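Local coordinates for Co-chaperone protein HscB, mitochondrial precursor (Homo sapiens, PDB 3BVO) that acts as a co-chaperone in mitochondrial iron-sulfur cluster assembly, required for incorporation of the clusters into a subunit of succinate dehydrogenase, at residues F133-L144 with Y192-K203. Numbering follows the deposited sequence.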
loop_
_atom_site.group_PDB
_atom_site.type_symbol
_atom_site.label_atom_id
_atom_site.label_comp_id
_atom_site.label_asym_id
_atom_site.label_seq_id
_atom_site.Cartn_x
_atom_site.Cartn_y
_atom_site.Cartn_z
ATOM N N PHE A 133 -24.478 -8.091 2.959
ATOM C CA PHE A 133 -23.393 -7.292 3.502
ATOM C C PHE A 133 -23.927 -5.973 4.027
ATOM O O PHE A 133 -23.602 -5.588 5.151
ATOM C CB PHE A 133 -22.295 -7.068 2.452
ATOM C CG PHE A 133 -21.212 -6.152 2.907
ATOM C CD1 PHE A 133 -20.164 -6.630 3.693
ATOM C CD2 PHE A 133 -21.242 -4.799 2.569
ATOM C CE1 PHE A 133 -19.145 -5.773 4.134
ATOM C CE2 PHE A 133 -20.235 -3.923 2.999
ATOM C CZ PHE A 133 -19.180 -4.414 3.786
ATOM N N LEU A 134 -24.747 -5.294 3.222
ATOM C CA LEU A 134 -25.398 -4.056 3.661
ATOM C C LEU A 134 -26.054 -4.247 5.021
ATOM O O LEU A 134 -25.856 -3.439 5.919
ATOM C CB LEU A 134 -26.426 -3.570 2.639
ATOM C CG LEU A 134 -25.950 -2.992 1.302
ATOM C CD1 LEU A 134 -27.153 -2.642 0.450
ATOM C CD2 LEU A 134 -25.046 -1.767 1.458
ATOM N N ILE A 135 -26.805 -5.339 5.168
ATOM C CA ILE A 135 -27.428 -5.702 6.439
ATOM C C ILE A 135 -26.413 -5.760 7.577
ATOM O O ILE A 135 -26.645 -5.175 8.639
ATOM C CB ILE A 135 -28.235 -7.028 6.331
ATOM C CG1 ILE A 135 -29.687 -6.749 5.932
ATOM C CG2 ILE A 135 -28.246 -7.782 7.643
ATOM C CD1 ILE A 135 -29.963 -6.841 4.456
ATOM N N GLU A 136 -25.295 -6.447 7.349
ATOM C CA GLU A 136 -24.217 -6.540 8.342
ATOM C C GLU A 136 -23.743 -5.158 8.753
ATOM O O GLU A 136 -23.529 -4.890 9.935
ATOM C CB GLU A 136 -23.030 -7.351 7.806
ATOM C CG GLU A 136 -23.308 -8.840 7.701
ATOM C CD GLU A 136 -22.315 -9.579 6.809
ATOM O OE1 GLU A 136 -21.088 -9.443 7.048
ATOM O OE2 GLU A 136 -22.763 -10.301 5.872
ATOM N N ILE A 137 -23.605 -4.288 7.758
ATOM C CA ILE A 137 -23.039 -2.958 7.948
ATOM C C ILE A 137 -23.898 -2.060 8.819
ATOM O O ILE A 137 -23.388 -1.303 9.647
ATOM C CB ILE A 137 -22.747 -2.286 6.598
ATOM C CG1 ILE A 137 -21.395 -2.754 6.083
ATOM C CG2 ILE A 137 -22.762 -0.762 6.714
ATOM C CD1 ILE A 137 -20.215 -2.410 7.009
HETATM N N MSE A 138 -25.205 -2.152 8.641
HETATM C CA MSE A 138 -26.093 -1.323 9.420
HETATM C C MSE A 138 -26.290 -1.900 10.814
HETATM O O MSE A 138 -26.614 -1.175 11.756
HETATM C CB MSE A 138 -27.405 -1.107 8.687
HETATM C CG MSE A 138 -28.323 -2.272 8.689
HETATM SE SE MSE A 138 -30.038 -1.603 8.091
HETATM C CE MSE A 138 -29.754 -1.887 6.166
ATOM N N GLU A 139 -26.059 -3.203 10.931
ATOM C CA GLU A 139 -26.072 -3.880 12.212
ATOM C C GLU A 139 -24.867 -3.466 13.062
ATOM O O GLU A 139 -25.017 -3.097 14.231
ATOM C CB GLU A 139 -26.109 -5.387 11.996
ATOM C CG GLU A 139 -26.230 -6.196 13.263
ATOM C CD GLU A 139 -26.700 -7.607 13.008
ATOM O OE1 GLU A 139 -27.402 -7.827 11.999
ATOM O OE2 GLU A 139 -26.373 -8.495 13.823
ATOM N N ILE A 140 -23.678 -3.517 12.468
ATOM C CA ILE A 140 -22.467 -3.045 13.128
ATOM C C ILE A 140 -22.643 -1.592 13.564
ATOM O O ILE A 140 -22.383 -1.241 14.728
ATOM C CB ILE A 140 -21.228 -3.138 12.204
ATOM C CG1 ILE A 140 -21.105 -4.521 11.545
ATOM C CG2 ILE A 140 -19.963 -2.781 12.968
ATOM C CD1 ILE A 140 -20.967 -5.700 12.505
ATOM N N ASN A 141 -23.083 -0.758 12.620
ATOM C CA ASN A 141 -23.417 0.640 12.891
ATOM C C ASN A 141 -24.272 0.822 14.152
ATOM O O ASN A 141 -23.861 1.499 15.096
ATOM C CB ASN A 141 -24.112 1.261 11.672
ATOM C CG ASN A 141 -23.127 1.729 10.612
ATOM O OD1 ASN A 141 -21.909 1.703 10.811
ATOM N ND2 ASN A 141 -23.653 2.168 9.479
ATOM N N GLU A 142 -25.443 0.189 14.155
ATOM C CA GLU A 142 -26.362 0.220 15.281
ATOM C C GLU A 142 -25.602 -0.147 16.547
ATOM O O GLU A 142 -25.581 0.627 17.509
ATOM C CB GLU A 142 -27.515 -0.761 15.043
ATOM C CG GLU A 142 -28.752 -0.540 15.907
ATOM C CD GLU A 142 -29.707 0.517 15.350
ATOM O OE1 GLU A 142 -29.295 1.314 14.481
ATOM O OE2 GLU A 142 -30.877 0.556 15.789
ATOM N N LYS A 143 -24.952 -1.314 16.526
ATOM C CA LYS A 143 -24.174 -1.785 17.667
ATOM C C LYS A 143 -23.209 -0.726 18.183
ATOM O O LYS A 143 -23.223 -0.409 19.370
ATOM C CB LYS A 143 -23.420 -3.069 17.329
ATOM C CG LYS A 143 -24.170 -4.330 17.691
ATOM C CD LYS A 143 -23.198 -5.482 17.887
ATOM C CE LYS A 143 -23.910 -6.729 18.382
ATOM N NZ LYS A 143 -24.736 -7.339 17.306
ATOM N N LEU A 144 -22.392 -0.176 17.288
ATOM C CA LEU A 144 -21.421 0.853 17.661
ATOM C C LEU A 144 -22.109 2.089 18.244
ATOM O O LEU A 144 -21.727 2.573 19.318
ATOM C CB LEU A 144 -20.534 1.217 16.467
ATOM C CG LEU A 144 -19.409 2.227 16.705
ATOM C CD1 LEU A 144 -18.420 1.728 17.758
ATOM C CD2 LEU A 144 -18.696 2.577 15.387
ATOM N N TYR A 192 -14.832 -0.735 4.152
ATOM C CA TYR A 192 -15.840 -0.466 5.176
ATOM C C TYR A 192 -15.328 -0.725 6.575
ATOM O O TYR A 192 -15.342 0.164 7.430
ATOM C CB TYR A 192 -17.118 -1.256 4.929
ATOM C CG TYR A 192 -17.961 -0.639 3.841
ATOM C CD1 TYR A 192 -18.843 0.421 4.121
ATOM C CD2 TYR A 192 -17.869 -1.092 2.521
ATOM C CE1 TYR A 192 -19.617 1.000 3.102
ATOM C CE2 TYR A 192 -18.640 -0.521 1.502
ATOM C CZ TYR A 192 -19.504 0.521 1.798
ATOM O OH TYR A 192 -20.256 1.079 0.790
ATOM N N PHE A 193 -14.850 -1.934 6.807
ATOM C CA PHE A 193 -14.425 -2.290 8.142
ATOM C C PHE A 193 -13.258 -1.463 8.652
ATOM O O PHE A 193 -13.186 -1.220 9.847
ATOM C CB PHE A 193 -14.195 -3.791 8.268
ATOM C CG PHE A 193 -15.472 -4.577 8.349
ATOM C CD1 PHE A 193 -16.373 -4.587 7.279
ATOM C CD2 PHE A 193 -15.794 -5.283 9.491
ATOM C CE1 PHE A 193 -17.575 -5.290 7.350
ATOM C CE2 PHE A 193 -16.993 -5.993 9.568
ATOM C CZ PHE A 193 -17.883 -5.997 8.491
ATOM N N SER A 194 -12.380 -0.993 7.764
ATOM C CA SER A 194 -11.292 -0.085 8.164
ATOM C C SER A 194 -11.825 1.197 8.758
ATOM O O SER A 194 -11.396 1.611 9.830
ATOM C CB SER A 194 -10.403 0.258 6.989
ATOM O OG SER A 194 -9.682 -0.886 6.606
ATOM N N ASN A 195 -12.759 1.832 8.058
ATOM C CA ASN A 195 -13.470 2.967 8.619
ATOM C C ASN A 195 -14.036 2.650 10.009
ATOM O O ASN A 195 -13.741 3.338 10.979
ATOM C CB ASN A 195 -14.576 3.422 7.671
ATOM C CG ASN A 195 -14.034 3.992 6.386
ATOM O OD1 ASN A 195 -14.691 3.939 5.345
ATOM N ND2 ASN A 195 -12.825 4.549 6.446
ATOM N N ILE A 196 -14.812 1.581 10.106
ATOM C CA ILE A 196 -15.411 1.219 11.369
ATOM C C ILE A 196 -14.334 1.057 12.420
ATOM O O ILE A 196 -14.529 1.444 13.574
ATOM C CB ILE A 196 -16.277 -0.045 11.261
ATOM C CG1 ILE A 196 -17.460 0.218 10.325
ATOM C CG2 ILE A 196 -16.796 -0.445 12.623
ATOM C CD1 ILE A 196 -18.296 -1.021 9.992
ATOM N N GLU A 197 -13.189 0.519 12.018
ATOM C CA GLU A 197 -12.092 0.322 12.954
ATOM C C GLU A 197 -11.604 1.649 13.478
ATOM O O GLU A 197 -11.388 1.812 14.683
ATOM C CB GLU A 197 -10.933 -0.401 12.296
ATOM C CG GLU A 197 -11.178 -1.863 12.048
ATOM C CD GLU A 197 -9.891 -2.631 11.858
ATOM O OE1 GLU A 197 -9.746 -3.300 10.808
ATOM O OE2 GLU A 197 -9.023 -2.554 12.767
ATOM N N GLU A 198 -11.449 2.594 12.553
ATOM C CA GLU A 198 -10.895 3.897 12.866
ATOM C C GLU A 198 -11.847 4.659 13.769
ATOM O O GLU A 198 -11.414 5.353 14.677
ATOM C CB GLU A 198 -10.592 4.668 11.578
ATOM C CG GLU A 198 -9.617 5.863 11.728
ATOM C CD GLU A 198 -8.186 5.488 12.182
ATOM O OE1 GLU A 198 -7.673 4.403 11.815
ATOM O OE2 GLU A 198 -7.567 6.302 12.909
ATOM N N LYS A 199 -13.144 4.497 13.533
ATOM C CA LYS A 199 -14.166 5.137 14.352
ATOM C C LYS A 199 -14.133 4.617 15.777
ATOM O O LYS A 199 -14.305 5.383 16.725
ATOM C CB LYS A 199 -15.553 4.972 13.723
ATOM C CG LYS A 199 -15.736 5.901 12.523
ATOM C CD LYS A 199 -17.125 5.844 11.907
ATOM C CE LYS A 199 -17.209 6.808 10.731
ATOM N NZ LYS A 199 -18.245 6.401 9.747
ATOM N N ILE A 200 -13.888 3.318 15.916
ATOM C CA ILE A 200 -13.773 2.689 17.221
ATOM C C ILE A 200 -12.577 3.285 17.965
ATOM O O ILE A 200 -12.709 3.724 19.116
ATOM C CB ILE A 200 -13.666 1.151 17.098
ATOM C CG1 ILE A 200 -15.013 0.566 16.674
ATOM C CG2 ILE A 200 -13.220 0.512 18.406
ATOM C CD1 ILE A 200 -14.913 -0.759 15.940
ATOM N N LYS A 201 -11.427 3.323 17.290
ATOM C CA LYS A 201 -10.202 3.891 17.852
ATOM C C LYS A 201 -10.388 5.351 18.231
ATOM O O LYS A 201 -9.953 5.776 19.303
ATOM C CB LYS A 201 -9.034 3.740 16.883
ATOM C CG LYS A 201 -8.341 2.391 16.951
ATOM C CD LYS A 201 -7.627 2.082 15.639
ATOM C CE LYS A 201 -6.725 0.851 15.747
ATOM N NZ LYS A 201 -5.927 0.620 14.496
ATOM N N LEU A 202 -11.051 6.108 17.365
ATOM C CA LEU A 202 -11.400 7.489 17.683
ATOM C C LEU A 202 -12.293 7.585 18.936
ATOM O O LEU A 202 -12.072 8.447 19.792
ATOM C CB LEU A 202 -12.041 8.188 16.478
ATOM C CG LEU A 202 -11.143 8.589 15.295
ATOM C CD1 LEU A 202 -11.933 9.271 14.186
ATOM C CD2 LEU A 202 -10.013 9.493 15.744
ATOM N N LYS A 203 -13.275 6.686 19.053
ATOM C CA LYS A 203 -14.133 6.612 20.232
ATOM C C LYS A 203 -13.323 6.218 21.477
ATOM O O LYS A 203 -13.635 6.635 22.606
ATOM C CB LYS A 203 -15.292 5.634 19.993
ATOM C CG LYS A 203 -16.587 6.002 20.732
ATOM C CD LYS A 203 -17.848 5.435 20.078
ATOM C CE LYS A 203 -19.109 6.081 20.682
ATOM N NZ LYS A 203 -20.382 5.335 20.380
#
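Two helices of the C-terminal helical domain of HscB, 131-146 and 180-203, run parallel here, F133 meeting Y192 at one end and L144 meeting K203 at the other. The axes of 133-144 and 192-203 approach to 11.8 Å, a wide spacing filled by aromatic and branched aliphatic side chains. F133, with CG anti to its amide nitrogen (chi1 175°), extends across so that its ring edge points at the face of Y192 in an offset edge-to-face pair, the planes at 66°. Its CE2 comes 3.7 Å from Y192 CD2, while CE1 lies 3.6 Å from F193 CE1, so that one ring touches both neighbours. F193 also packs on K163 and Q164 of helix 150-176. Replacing F133 by an alanine is likely to open a gap between the helices beside Y192 and F193 and leave the face of Y192 without its edge-on partner. Further along, CD1 of I196 is met by both I137 CD1 and I140 CG2, each at 3.8 Å, and L144 CD1 rests on CG1 of I200. Y192 OH bonds to D126, and K203 NZ, held chiefly by the carbonyl of A147, adds a weak bond to L144 O at 3.3 Å. Cohesion thus comes mainly from buried aromatic and aliphatic surface, with little hydrogen bonding across the interface.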